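Local coordinates for protein ADP-ribosylating toxin CARDS (Mycoplasma pneumoniae, PDB 4TLV) that transfers ADP-ribose from NAD(+) to multiple target proteins and causes vacuolization in mammalian cells, acting as the main virulence factor of its bacterium, at residues Leu352-Val357 and Gln472-Leu477; Pro457-Trp462 and Ile482-Asp487; Gly566-Ser569 and Val574-Asn577. All coordinates share one frame; numbering follows the deposited sequence.

Interaction 1: Leu352-Val357 and Gln472-Leu477; sequences LSVSAV and QIFYDL
Val354, the last strand residue of 352-357, lays its CG1 methyl over one face of the Phe474 ring. That methyl stands 3.8 Å from the ring centroid and 28° off the ring normal, a CH-pi contact displaced toward the far rim of the ring, where Val354 CG1 comes to 3.4 Å from Phe474 CZ. CB of Val354 follows, 3.5 Å from Phe474 CZ, so the side chain leans on the outer end of the ring. With CG1 anti to the backbone N (chi1 172°), the other methyl, CG2, is turned off this face. Phe474 holds its own CG anti to its carbonyl carbon (chi1 -62°), which carries the ring out from its strand to the valine.

Beyond the strand end the chain turns alongside the ring. Ala356 sets its CB near the ring plane, at the edge, 4.2 Å from Phe474 CE2, so that one aromatic group is met over a face and at its rim by residues two apart. Val357 then reaches Leu477, with CG2 of the valine 4.4 Å from CD1 of the leucine, a looser touch of methyl groups.

No hydrogen bond crosses between the segments; all five touching side chains are apolar and buried. Val354 O and Ala356 N are instead both bonded to the side-chain amide of Gln362. The contact joins D2 to D3, the two beta-trefoil domains: strand 348-354 ends against strand 473-476, while Phe441 and Val442 of strand 441-443 and Val485 of strand 481-485 pack around the same apolar patch.

Interaction 2: Pro457-Trp462 and Ile482-Asp487; sequences PQLSGW and IFFVQD
A carbonyl oxygen at the rim of a phenylalanine is the odd feature here: Pro457 O lies near the plane of the Phe484 ring, at its edge, 3.7 Å from CE2. No hydrogen bond links the two segments, and the rest of the contact is made by Leu459, which stands on the ring from above. Its CD2 methyl sits 4.0 Å from the centroid of the Phe484 ring and 20° off the normal, a CH-pi contact shifted toward the inner end of the ring, where Leu459 CD2 is 3.8 Å from Phe484 CG. Phe484 has CG anti to its backbone N (chi1 -176°), a setting that sends the ring from the strand toward the loop.

The two methyls of Leu459 divide the work. While CD2 covers the ring, CD1 touches the amide nitrogen of Gln486, 3.6 Å from NE2, and the extended glutamine chain crosses the leucine at about a right angle. This is the exposed margin of the contact. Phe492 of strand 490-495 and Trp511 of strand 506-512 add further packing to Leu459.

The loop has its own bracing. Gln458 to Gly461 form a type I beta turn, closed by Gly461 N to Gln458 O at 2.9 Å, and Ser460 OG accepts from Trp462 N at 163°, an ST turn. On the opposing segment Gln486 and Asp487 both face Asn490, a classic beta bulge, where the chain turns a corner at Gln486. A type I turn joining strands 453-457 and 463-464 thus packs its leucine over an aromatic ring of strand 481-485, loop against strand within the beta-trefoil fold of D3.

Interaction 3: Gly566-Ser569 and Val574-Asn577; sequences GWYS and VESN
This is a single polar contact in D3, made between strand 567-570 and the loop that follows it before strand 578-583. Tyr568 and Glu575 approach from opposite directions, and the phenol O-H donates a hydrogen bond to the carboxylate: Tyr568 OH to Glu575 OE1 is 2.7 Å. The acceptor oxygen lies near the plane of the tyrosine ring, at its edge, while the carboxylate is turned against that ring, the two planes being 61° apart. The hydroxyl meets OE1 from above the carboxylate plane, 46° out of it. The second oxygen stands farther back, with Glu575 OE2 3.7 Å from Tyr568 OH.

In this beta-trefoil sheet strand 554-558 runs between 567-570 and 578-583, antiparallel to both, so the loop carrying Glu575 leads the chain past it. The tyrosine leaves its strand with CG between its backbone N and carbonyl carbon (chi1 68°) and directs its hydroxyl into the returning loop. Glu575 answers with a chain extended beyond CG, which brings its carboxylate to the phenol.

Glu575 OE1 carries a second partner, a salt bridge to Lys556 NZ from the middle strand 554-558, while Glu575 OE2 makes a weak hydrogen bond to Thr570 OG1. The bonded oxygen is thus shared by a phenol and an ammonium group, and the lysine charge would be expected to stabilise the ionised carboxylate. The tyrosine itself is buried, and its side chain also touches Lys556 and Ile558, Trp508 of strand 506-512 and Val578 of strand 578-583.

In the fold
Interaction 1 is the buried one, an apolar joint between D2 and D3, whereas interactions 2 and 3 lie within D3 and reach nearer its surface. Both of the first two put a methyl over a phenylalanine face, and they use adjacent strands: 473-476 and 481-485 pair in one sheet, with Phe474 N 2.8 Å from Phe483 O. Interaction 3 replaces that chemistry with a hydrogen bond from a buried strand tyrosine to a charged glutamate in a partly exposed loop. It connects to interaction 2, where Gly461 O lies 3.0 Å from Trp567 N and Trp462 packs on Gly566. Interactions 1 and 3 do not touch, their centres being about 27 Å apart.

Interaction 1: Leu352-Val357 and Gln472-Leu477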
ATOM      1  N   LEU A 352      -6.904  12.046 -12.825  1.00 12.75           N
ATOM      2  CA  LEU A 352      -5.601  11.489 -12.467  1.00 15.13           C
ATOM      3  C   LEU A 352      -4.994  12.237 -11.290  1.00 19.88           C
ATOM      4  O   LEU A 352      -5.255  13.427 -11.102  1.00 16.56           O
ATOM      5  CB  LEU A 352      -4.633  11.543 -13.657  1.00 14.87           C
ATOM      6  CG  LEU A 352      -4.964  10.703 -14.893  1.00 16.86           C
ATOM      7  CD1 LEU A 352      -3.854  10.886 -15.937  1.00 13.12           C
ATOM      8  CD2 LEU A 352      -5.118   9.233 -14.518  1.00 15.62           C
ATOM      9  N   SER A 353      -4.208  11.531 -10.483  1.00 14.81           N
ATOM     10  CA  SER A 353      -3.282  12.189  -9.570  1.00 14.77           C
ATOM     11  C   SER A 353      -2.044  11.320  -9.353  1.00 15.24           C
ATOM     12  O   SER A 353      -1.996  10.173  -9.796  1.00 14.07           O
ATOM     13  CB  SER A 353      -3.942  12.569  -8.239  1.00 18.16           C
ATOM     14  OG  SER A 353      -4.246  11.428  -7.487  1.00 20.24           O
ATOM     15  N   VAL A 354      -1.034  11.878  -8.699  1.00 14.76           N
ATOM     16  CA  VAL A 354       0.222  11.163  -8.476  1.00 13.16           C
ATOM     17  C   VAL A 354      -0.039   9.856  -7.708  1.00 10.70           C
ATOM     18  O   VAL A 354      -0.661   9.867  -6.644  1.00 11.36           O
ATOM     19  CB  VAL A 354       1.230  12.050  -7.722  1.00 15.22           C
ATOM     20  CG1 VAL A 354       2.481  11.254  -7.295  1.00 11.38           C
ATOM     21  CG2 VAL A 354       1.645  13.217  -8.605  1.00 16.37           C
ATOM     22  N   SER A 355       0.432   8.736  -8.257  1.00 12.14           N
ATOM     23  CA  SER A 355       0.218   7.425  -7.620  1.00 10.99           C
ATOM     24  C   SER A 355       0.800   7.404  -6.217  1.00 10.45           C
ATOM     25  O   SER A 355       1.964   7.727  -6.031  1.00 11.74           O
ATOM     26  CB  SER A 355       0.882   6.308  -8.451  1.00 11.05           C
ATOM     27  OG  SER A 355       0.483   6.360  -9.810  1.00 12.58           O
ATOM     28  N   ALA A 356       0.002   6.999  -5.231  1.00 11.21           N
ATOM     29  CA  ALA A 356       0.430   7.023  -3.835  1.00 12.26           C
ATOM     30  C   ALA A 356      -0.077   5.765  -3.172  1.00 13.72           C
ATOM     31  O   ALA A 356      -1.251   5.427  -3.314  1.00 11.84           O
ATOM     32  CB  ALA A 356      -0.166   8.229  -3.121  1.00 12.62           C
ATOM     33  N   VAL A 357       0.785   5.091  -2.421  1.00 11.08           N
ATOM     34  CA  VAL A 357       0.414   3.789  -1.876  1.00 10.27           C
ATOM     35  C   VAL A 357      -0.597   3.890  -0.747  1.00 13.53           C
ATOM     36  O   VAL A 357      -1.251   2.905  -0.420  1.00 11.73           O
ATOM     37  CB  VAL A 357       1.637   2.982  -1.409  1.00 10.11           C
ATOM     38  CG1 VAL A 357       2.547   2.675  -2.593  1.00 11.32           C
ATOM     39  CG2 VAL A 357       2.393   3.729  -0.311  1.00 12.56           C
ATOM     40  N   GLN A 472       0.713  16.247  -2.939  1.00 14.22           N
ATOM     41  CA  GLN A 472       1.763  17.227  -3.239  1.00 15.07           C
ATOM     42  C   GLN A 472       3.166  16.867  -2.741  1.00 14.63           C
ATOM     43  O   GLN A 472       4.154  17.020  -3.458  1.00 16.70           O
ATOM     44  CB  GLN A 472       1.377  18.603  -2.675  1.00 18.52           C
ATOM     45  CG  GLN A 472       2.297  19.698  -3.178  1.00 21.20           C
ATOM     46  CD  GLN A 472       1.831  21.062  -2.780  1.00 25.92           C
ATOM     47  OE1 GLN A 472       1.182  21.766  -3.552  1.00 28.44           O
ATOM     48  NE2 GLN A 472       2.144  21.444  -1.561  1.00 25.25           N
ATOM     49  N   ILE A 473       3.252  16.401  -1.502  1.00 13.77           N
ATOM     50  CA  ILE A 473       4.541  16.103  -0.906  1.00 13.06           C
ATOM     51  C   ILE A 473       4.590  14.629  -0.586  1.00 12.12           C
ATOM     52  O   ILE A 473       3.717  14.109   0.113  1.00 12.64           O
ATOM     53  CB  ILE A 473       4.774  16.944   0.383  1.00 13.10           C
ATOM     54  CG1 ILE A 473       4.513  18.426   0.076  1.00 16.17           C
ATOM     55  CG2 ILE A 473       6.178  16.700   0.906  1.00 12.45           C
ATOM     56  CD1 ILE A 473       4.953  19.415   1.156  1.00 19.99           C
ATOM     57  N   PHE A 474       5.617  13.972  -1.101  1.00 11.59           N
ATOM     58  CA  PHE A 474       5.705  12.520  -1.098  1.00 13.18           C
ATOM     59  C   PHE A 474       7.028  12.024  -0.571  1.00 12.29           C
ATOM     60  O   PHE A 474       8.030  12.736  -0.576  1.00 12.45           O
ATOM     61  CB  PHE A 474       5.569  11.994  -2.528  1.00 11.63           C
ATOM     62  CG  PHE A 474       4.255  12.316  -3.171  1.00 13.93           C
ATOM     63  CD1 PHE A 474       4.084  13.515  -3.849  1.00 13.72           C
ATOM     64  CD2 PHE A 474       3.195  11.420  -3.113  1.00 12.76           C
ATOM     65  CE1 PHE A 474       2.889  13.820  -4.462  1.00 12.81           C
ATOM     66  CE2 PHE A 474       1.987  11.726  -3.728  1.00 13.25           C
ATOM     67  CZ  PHE A 474       1.845  12.934  -4.413  1.00 12.39           C
ATOM     68  N   TYR A 475       7.021  10.772  -0.124  1.00 11.97           N
ATOM     69  CA  TYR A 475       8.239  10.096   0.274  1.00 11.17           C
ATOM     70  C   TYR A 475       8.383   8.862  -0.600  1.00 12.28           C
ATOM     71  O   TYR A 475       7.458   8.054  -0.680  1.00 13.08           O
ATOM     72  CB  TYR A 475       8.110   9.710   1.739  1.00 13.24           C
ATOM     73  CG  TYR A 475       9.322   9.066   2.385  1.00 16.60           C
ATOM     74  CD1 TYR A 475      10.433   9.818   2.743  1.00 14.71           C
ATOM     75  CD2 TYR A 475       9.319   7.724   2.711  1.00 21.61           C
ATOM     76  CE1 TYR A 475      11.531   9.231   3.383  1.00 15.38           C
ATOM     77  CE2 TYR A 475      10.400   7.132   3.353  1.00 23.63           C
ATOM     78  CZ  TYR A 475      11.506   7.890   3.689  1.00 18.89           C
ATOM     79  OH  TYR A 475      12.566   7.279   4.341  1.00 15.76           O
ATOM     80  N   ASP A 476       9.515   8.736  -1.287  1.00 10.06           N
ATOM     81  CA  ASP A 476       9.750   7.577  -2.151  1.00 10.33           C
ATOM     82  C   ASP A 476      10.350   6.450  -1.336  1.00 14.38           C
ATOM     83  O   ASP A 476      11.502   6.530  -0.923  1.00 13.49           O
ATOM     84  CB  ASP A 476      10.700   7.913  -3.297  1.00 13.84           C
ATOM     85  CG  ASP A 476      11.084   6.681  -4.090  1.00 17.39           C
ATOM     86  OD1 ASP A 476      10.266   5.727  -4.153  1.00 14.94           O
ATOM     87  OD2 ASP A 476      12.211   6.646  -4.612  1.00 19.09           O
ATOM     88  N   LEU A 477       9.575   5.395  -1.103  1.00 12.98           N
ATOM     89  CA  LEU A 477      10.055   4.286  -0.274  1.00 13.70           C
ATOM     90  C   LEU A 477      11.239   3.539  -0.882  1.00 14.24           C
ATOM     91  O   LEU A 477      11.967   2.857  -0.166  1.00 16.55           O
ATOM     92  CB  LEU A 477       8.913   3.304  -0.000  1.00 12.35           C
ATOM     93  CG  LEU A 477       7.814   3.839   0.919  1.00 15.33           C
ATOM     94  CD1 LEU A 477       6.584   2.918   0.843  1.00 12.95           C
ATOM     95  CD2 LEU A 477       8.313   4.000   2.378  1.00 12.95           C
TER

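Interaction 2: Pro457-Trp462 and Ile482-Asp487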
ATOM      1  N   PRO A 457       5.213  23.836   3.351  1.00 21.75           N
ATOM      2  CA  PRO A 457       6.491  24.240   2.760  1.00 16.18           C
ATOM      3  C   PRO A 457       6.271  24.893   1.401  1.00 24.25           C
ATOM      4  O   PRO A 457       5.297  24.576   0.704  1.00 20.09           O
ATOM      5  CB  PRO A 457       7.231  22.913   2.556  1.00 22.14           C
ATOM      6  CG  PRO A 457       6.416  21.878   3.242  1.00 24.65           C
ATOM      7  CD  PRO A 457       5.027  22.380   3.329  1.00 21.42           C
ATOM      8  N   GLN A 458       7.158  25.815   1.046  1.00 21.70           N
ATOM      9  CA  GLN A 458       7.180  26.415  -0.291  1.00 24.40           C
ATOM     10  C   GLN A 458       8.513  26.066  -0.915  1.00 23.32           C
ATOM     11  O   GLN A 458       9.489  25.833  -0.197  1.00 20.00           O
ATOM     12  CB  GLN A 458       7.049  27.938  -0.208  1.00 26.02           C
ATOM     13  CG  GLN A 458       5.733  28.428   0.357  1.00 27.19           C
ATOM     14  CD  GLN A 458       4.614  28.495  -0.678  1.00 41.70           C
ATOM     15  OE1 GLN A 458       3.583  27.834  -0.540  1.00 48.38           O
ATOM     16  NE2 GLN A 458       4.808  29.305  -1.712  1.00 46.42           N
ATOM     17  N   LEU A 459       8.572  26.063  -2.247  1.00 21.33           N
ATOM     18  CA  LEU A 459       9.775  25.645  -2.948  1.00 19.88           C
ATOM     19  C   LEU A 459      10.934  26.587  -2.669  1.00 20.98           C
ATOM     20  O   LEU A 459      12.095  26.222  -2.824  1.00 23.29           O
ATOM     21  CB  LEU A 459       9.503  25.555  -4.452  1.00 21.40           C
ATOM     22  CG  LEU A 459       8.625  24.360  -4.835  1.00 22.19           C
ATOM     23  CD1 LEU A 459       8.249  24.410  -6.324  1.00 23.22           C
ATOM     24  CD2 LEU A 459       9.357  23.072  -4.503  1.00 18.92           C
ATOM     25  N   SER A 460      10.604  27.801  -2.251  1.00 22.86           N
ATOM     26  CA  SER A 460      11.607  28.801  -1.878  1.00 25.13           C
ATOM     27  C   SER A 460      12.377  28.448  -0.599  1.00 27.75           C
ATOM     28  O   SER A 460      13.449  29.005  -0.337  1.00 21.98           O
ATOM     29  CB  SER A 460      10.904  30.136  -1.654  1.00 27.06           C
ATOM     30  OG  SER A 460       9.945  30.013  -0.602  1.00 22.84           O
ATOM     31  N   GLY A 461      11.817  27.554   0.215  1.00 21.06           N
ATOM     32  CA  GLY A 461      12.392  27.266   1.516  1.00 23.39           C
ATOM     33  C   GLY A 461      11.621  27.953   2.635  1.00 19.92           C
ATOM     34  O   GLY A 461      11.872  27.708   3.820  1.00 21.67           O
ATOM     35  N   TRP A 462      10.668  28.803   2.267  1.00 21.63           N
ATOM     36  CA  TRP A 462       9.796  29.434   3.259  1.00 21.82           C
ATOM     37  C   TRP A 462       8.523  28.602   3.470  1.00 25.27           C
ATOM     38  O   TRP A 462       8.440  27.455   2.998  1.00 22.02           O
ATOM     39  CB  TRP A 462       9.453  30.879   2.849  1.00 22.37           C
ATOM     40  CG  TRP A 462      10.678  31.712   2.657  1.00 23.89           C
ATOM     41  CD1 TRP A 462      11.142  32.243   1.476  1.00 30.20           C
ATOM     42  CD2 TRP A 462      11.627  32.087   3.662  1.00 26.46           C
ATOM     43  NE1 TRP A 462      12.318  32.926   1.691  1.00 27.59           N
ATOM     44  CE2 TRP A 462      12.636  32.848   3.025  1.00 31.62           C
ATOM     45  CE3 TRP A 462      11.726  31.855   5.042  1.00 26.15           C
ATOM     46  CZ2 TRP A 462      13.729  33.378   3.723  1.00 28.51           C
ATOM     47  CZ3 TRP A 462      12.808  32.384   5.732  1.00 24.71           C
ATOM     48  CH2 TRP A 462      13.795  33.138   5.070  1.00 30.16           C
ATOM     49  N   ILE A 482      12.481  12.729  -0.394  1.00 11.32           N
ATOM     50  CA  ILE A 482      11.242  13.463  -0.197  1.00 10.35           C
ATOM     51  C   ILE A 482      11.085  14.426  -1.363  1.00 15.01           C
ATOM     52  O   ILE A 482      12.032  15.134  -1.707  1.00 13.45           O
ATOM     53  CB  ILE A 482      11.258  14.242   1.130  1.00 13.32           C
ATOM     54  CG1 ILE A 482      11.111  13.251   2.293  1.00 15.48           C
ATOM     55  CG2 ILE A 482      10.126  15.268   1.194  1.00 11.54           C
ATOM     56  CD1 ILE A 482      11.392  13.852   3.666  1.00 17.26           C
ATOM     57  N   PHE A 483       9.898  14.457  -1.969  1.00 14.04           N
ATOM     58  CA  PHE A 483       9.697  15.319  -3.135  1.00 14.05           C
ATOM     59  C   PHE A 483       8.367  16.068  -3.141  1.00 15.65           C
ATOM     60  O   PHE A 483       7.386  15.652  -2.515  1.00 15.33           O
ATOM     61  CB  PHE A 483       9.965  14.565  -4.458  1.00 12.39           C
ATOM     62  CG  PHE A 483       9.016  13.407  -4.738  1.00 13.69           C
ATOM     63  CD1 PHE A 483       9.322  12.116  -4.329  1.00 13.76           C
ATOM     64  CD2 PHE A 483       7.842  13.609  -5.457  1.00 15.28           C
ATOM     65  CE1 PHE A 483       8.453  11.040  -4.618  1.00 13.28           C
ATOM     66  CE2 PHE A 483       6.987  12.552  -5.756  1.00 12.61           C
ATOM     67  CZ  PHE A 483       7.299  11.262  -5.337  1.00 13.07           C
ATOM     68  N   PHE A 484       8.366  17.191  -3.851  1.00 12.44           N
ATOM     69  CA  PHE A 484       7.250  18.121  -3.933  1.00 14.75           C
ATOM     70  C   PHE A 484       6.871  18.152  -5.413  1.00 16.35           C
ATOM     71  O   PHE A 484       7.704  18.468  -6.258  1.00 16.23           O
ATOM     72  CB  PHE A 484       7.758  19.503  -3.483  1.00 15.00           C
ATOM     73  CG  PHE A 484       6.716  20.584  -3.420  1.00 18.03           C
ATOM     74  CD1 PHE A 484       6.044  21.006  -4.559  1.00 19.87           C
ATOM     75  CD2 PHE A 484       6.484  21.260  -2.219  1.00 23.75           C
ATOM     76  CE1 PHE A 484       5.101  22.043  -4.493  1.00 24.97           C
ATOM     77  CE2 PHE A 484       5.554  22.298  -2.144  1.00 23.34           C
ATOM     78  CZ  PHE A 484       4.857  22.687  -3.285  1.00 22.87           C
ATOM     79  N   VAL A 485       5.630  17.808  -5.733  1.00 16.20           N
ATOM     80  CA  VAL A 485       5.197  17.798  -7.125  1.00 17.63           C
ATOM     81  C   VAL A 485       4.506  19.117  -7.437  1.00 16.11           C
ATOM     82  O   VAL A 485       3.397  19.366  -6.987  1.00 15.95           O
ATOM     83  CB  VAL A 485       4.235  16.628  -7.437  1.00 17.67           C
ATOM     84  CG1 VAL A 485       3.770  16.678  -8.896  1.00 15.17           C
ATOM     85  CG2 VAL A 485       4.908  15.280  -7.130  1.00 14.72           C
ATOM     86  N   GLN A 486       5.195  19.970  -8.187  1.00 18.57           N
ATOM     87  CA  GLN A 486       4.622  21.232  -8.629  1.00 19.70           C
ATOM     88  C   GLN A 486       3.583  20.934  -9.701  1.00 19.78           C
ATOM     89  O   GLN A 486       2.481  21.472  -9.695  1.00 20.27           O
ATOM     90  CB  GLN A 486       5.717  22.128  -9.207  1.00 19.28           C
ATOM     91  CG  GLN A 486       5.212  23.439  -9.766  1.00 22.82           C
ATOM     92  CD  GLN A 486       6.353  24.323 -10.255  1.00 30.58           C
ATOM     93  OE1 GLN A 486       6.934  24.085 -11.316  1.00 33.38           O
ATOM     94  NE2 GLN A 486       6.684  25.340  -9.474  1.00 33.96           N
ATOM     95  N   ASP A 487       3.965  20.070 -10.631  1.00 17.35           N
ATOM     96  CA  ASP A 487       3.033  19.511 -11.592  1.00 21.52           C
ATOM     97  C   ASP A 487       3.681  18.291 -12.224  1.00 19.25           C
ATOM     98  O   ASP A 487       4.777  17.884 -11.832  1.00 18.57           O
ATOM     99  CB  ASP A 487       2.613  20.539 -12.654  1.00 21.63           C
ATOM    100  CG  ASP A 487       3.787  21.079 -13.463  1.00 23.88           C
ATOM    101  OD1 ASP A 487       4.754  20.337 -13.736  1.00 22.24           O
ATOM    102  OD2 ASP A 487       3.726  22.266 -13.849  1.00 32.35           O
TER

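Interaction 3: Gly566-Ser569 and Val574-Asn577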
ATOM      1  N   GLY A 566      11.037  29.478   7.711  1.00 20.44           N
ATOM      2  CA  GLY A 566      12.192  28.959   7.005  1.00 22.47           C
ATOM      3  C   GLY A 566      12.574  27.552   7.438  1.00 24.35           C
ATOM      4  O   GLY A 566      12.781  27.289   8.623  1.00 20.36           O
ATOM      5  N   TRP A 567      12.684  26.646   6.467  1.00 22.01           N
ATOM      6  CA  TRP A 567      13.049  25.259   6.736  1.00 20.74           C
ATOM      7  C   TRP A 567      14.563  25.111   6.718  1.00 18.85           C
ATOM      8  O   TRP A 567      15.224  25.560   5.788  1.00 19.39           O
ATOM      9  CB  TRP A 567      12.396  24.336   5.687  1.00 16.24           C
ATOM     10  CG  TRP A 567      10.902  24.326   5.772  1.00 18.46           C
ATOM     11  CD1 TRP A 567      10.064  25.335   5.421  1.00 18.76           C
ATOM     12  CD2 TRP A 567      10.066  23.253   6.234  1.00 21.57           C
ATOM     13  NE1 TRP A 567       8.759  24.970   5.640  1.00 18.48           N
ATOM     14  CE2 TRP A 567       8.731  23.689   6.135  1.00 22.11           C
ATOM     15  CE3 TRP A 567      10.317  21.960   6.712  1.00 25.71           C
ATOM     16  CZ2 TRP A 567       7.644  22.890   6.509  1.00 23.56           C
ATOM     17  CZ3 TRP A 567       9.236  21.161   7.087  1.00 25.98           C
ATOM     18  CH2 TRP A 567       7.917  21.628   6.981  1.00 20.69           C
ATOM     19  N   TYR A 568      15.123  24.472   7.739  1.00 17.35           N
ATOM     20  CA  TYR A 568      16.565  24.279   7.789  1.00 17.12           C
ATOM     21  C   TYR A 568      16.880  22.932   8.414  1.00 18.04           C
ATOM     22  O   TYR A 568      15.987  22.259   8.928  1.00 21.30           O
ATOM     23  CB  TYR A 568      17.217  25.421   8.599  1.00 19.18           C
ATOM     24  CG  TYR A 568      16.889  25.398  10.080  1.00 19.11           C
ATOM     25  CD1 TYR A 568      15.704  25.954  10.566  1.00 19.06           C
ATOM     26  CD2 TYR A 568      17.764  24.821  10.988  1.00 22.97           C
ATOM     27  CE1 TYR A 568      15.394  25.924  11.923  1.00 21.02           C
ATOM     28  CE2 TYR A 568      17.473  24.793  12.350  1.00 23.83           C
ATOM     29  CZ  TYR A 568      16.289  25.344  12.810  1.00 25.17           C
ATOM     30  OH  TYR A 568      16.003  25.301  14.159  1.00 24.40           O
ATOM     31  N   SER A 569      18.139  22.515   8.360  1.00 18.56           N
ATOM     32  CA  SER A 569      18.557  21.342   9.120  1.00 19.71           C
ATOM     33  C   SER A 569      19.695  21.701  10.077  1.00 25.25           C
ATOM     34  O   SER A 569      20.443  22.654   9.829  1.00 23.46           O
ATOM     35  CB  SER A 569      18.968  20.182   8.202  1.00 16.53           C
ATOM     36  OG  SER A 569      20.151  20.458   7.464  1.00 20.17           O
ATOM     37  N   VAL A 574      18.411  20.781  20.728  1.00 50.34           N
ATOM     38  CA  VAL A 574      17.549  21.768  21.365  1.00 49.54           C
ATOM     39  C   VAL A 574      17.912  23.191  20.943  1.00 47.96           C
ATOM     40  O   VAL A 574      19.083  23.577  20.959  1.00 48.57           O
ATOM     41  CB  VAL A 574      17.609  21.663  22.904  1.00 57.43           C
ATOM     42  CG1 VAL A 574      16.944  20.375  23.382  1.00 54.26           C
ATOM     43  CG2 VAL A 574      19.054  21.734  23.385  1.00 60.83           C
ATOM     44  N   GLU A 575      16.893  23.956  20.559  1.00 44.62           N
ATOM     45  CA  GLU A 575      17.053  25.351  20.162  1.00 44.69           C
ATOM     46  C   GLU A 575      15.802  26.101  20.598  1.00 46.10           C
ATOM     47  O   GLU A 575      14.819  25.484  21.013  1.00 46.21           O
ATOM     48  CB  GLU A 575      17.217  25.469  18.638  1.00 38.50           C
ATOM     49  CG  GLU A 575      18.407  24.713  18.053  1.00 38.19           C
ATOM     50  CD  GLU A 575      18.350  24.618  16.532  1.00 40.13           C
ATOM     51  OE1 GLU A 575      17.409  23.982  16.013  1.00 34.01           O
ATOM     52  OE2 GLU A 575      19.241  25.175  15.852  1.00 42.94           O
ATOM     53  N   SER A 576      15.820  27.424  20.494  1.00 41.65           N
ATOM     54  CA  SER A 576      14.644  28.212  20.854  1.00 39.95           C
ATOM     55  C   SER A 576      14.030  28.917  19.638  1.00 36.13           C
ATOM     56  O   SER A 576      14.710  29.162  18.638  1.00 37.18           O
ATOM     57  CB  SER A 576      14.992  29.217  21.959  1.00 46.12           C
ATOM     58  OG  SER A 576      16.215  29.876  21.676  1.00 49.86           O
ATOM     59  N   ASN A 577      12.738  29.222  19.719  1.00 29.54           N
ATOM     60  CA  ASN A 577      12.034  29.846  18.607  1.00 33.12           C
ATOM     61  C   ASN A 577      12.015  28.948  17.370  1.00 33.44           C
ATOM     62  O   ASN A 577      11.966  29.438  16.238  1.00 30.34           O
ATOM     63  CB  ASN A 577      12.688  31.187  18.249  1.00 36.79           C
ATOM     64  CG  ASN A 577      11.970  31.901  17.117  1.00 36.83           C
ATOM     65  OD1 ASN A 577      10.742  31.986  17.111  1.00 40.25           O
ATOM     66  ND2 ASN A 577      12.731  32.412  16.151  1.00 39.70           N
TER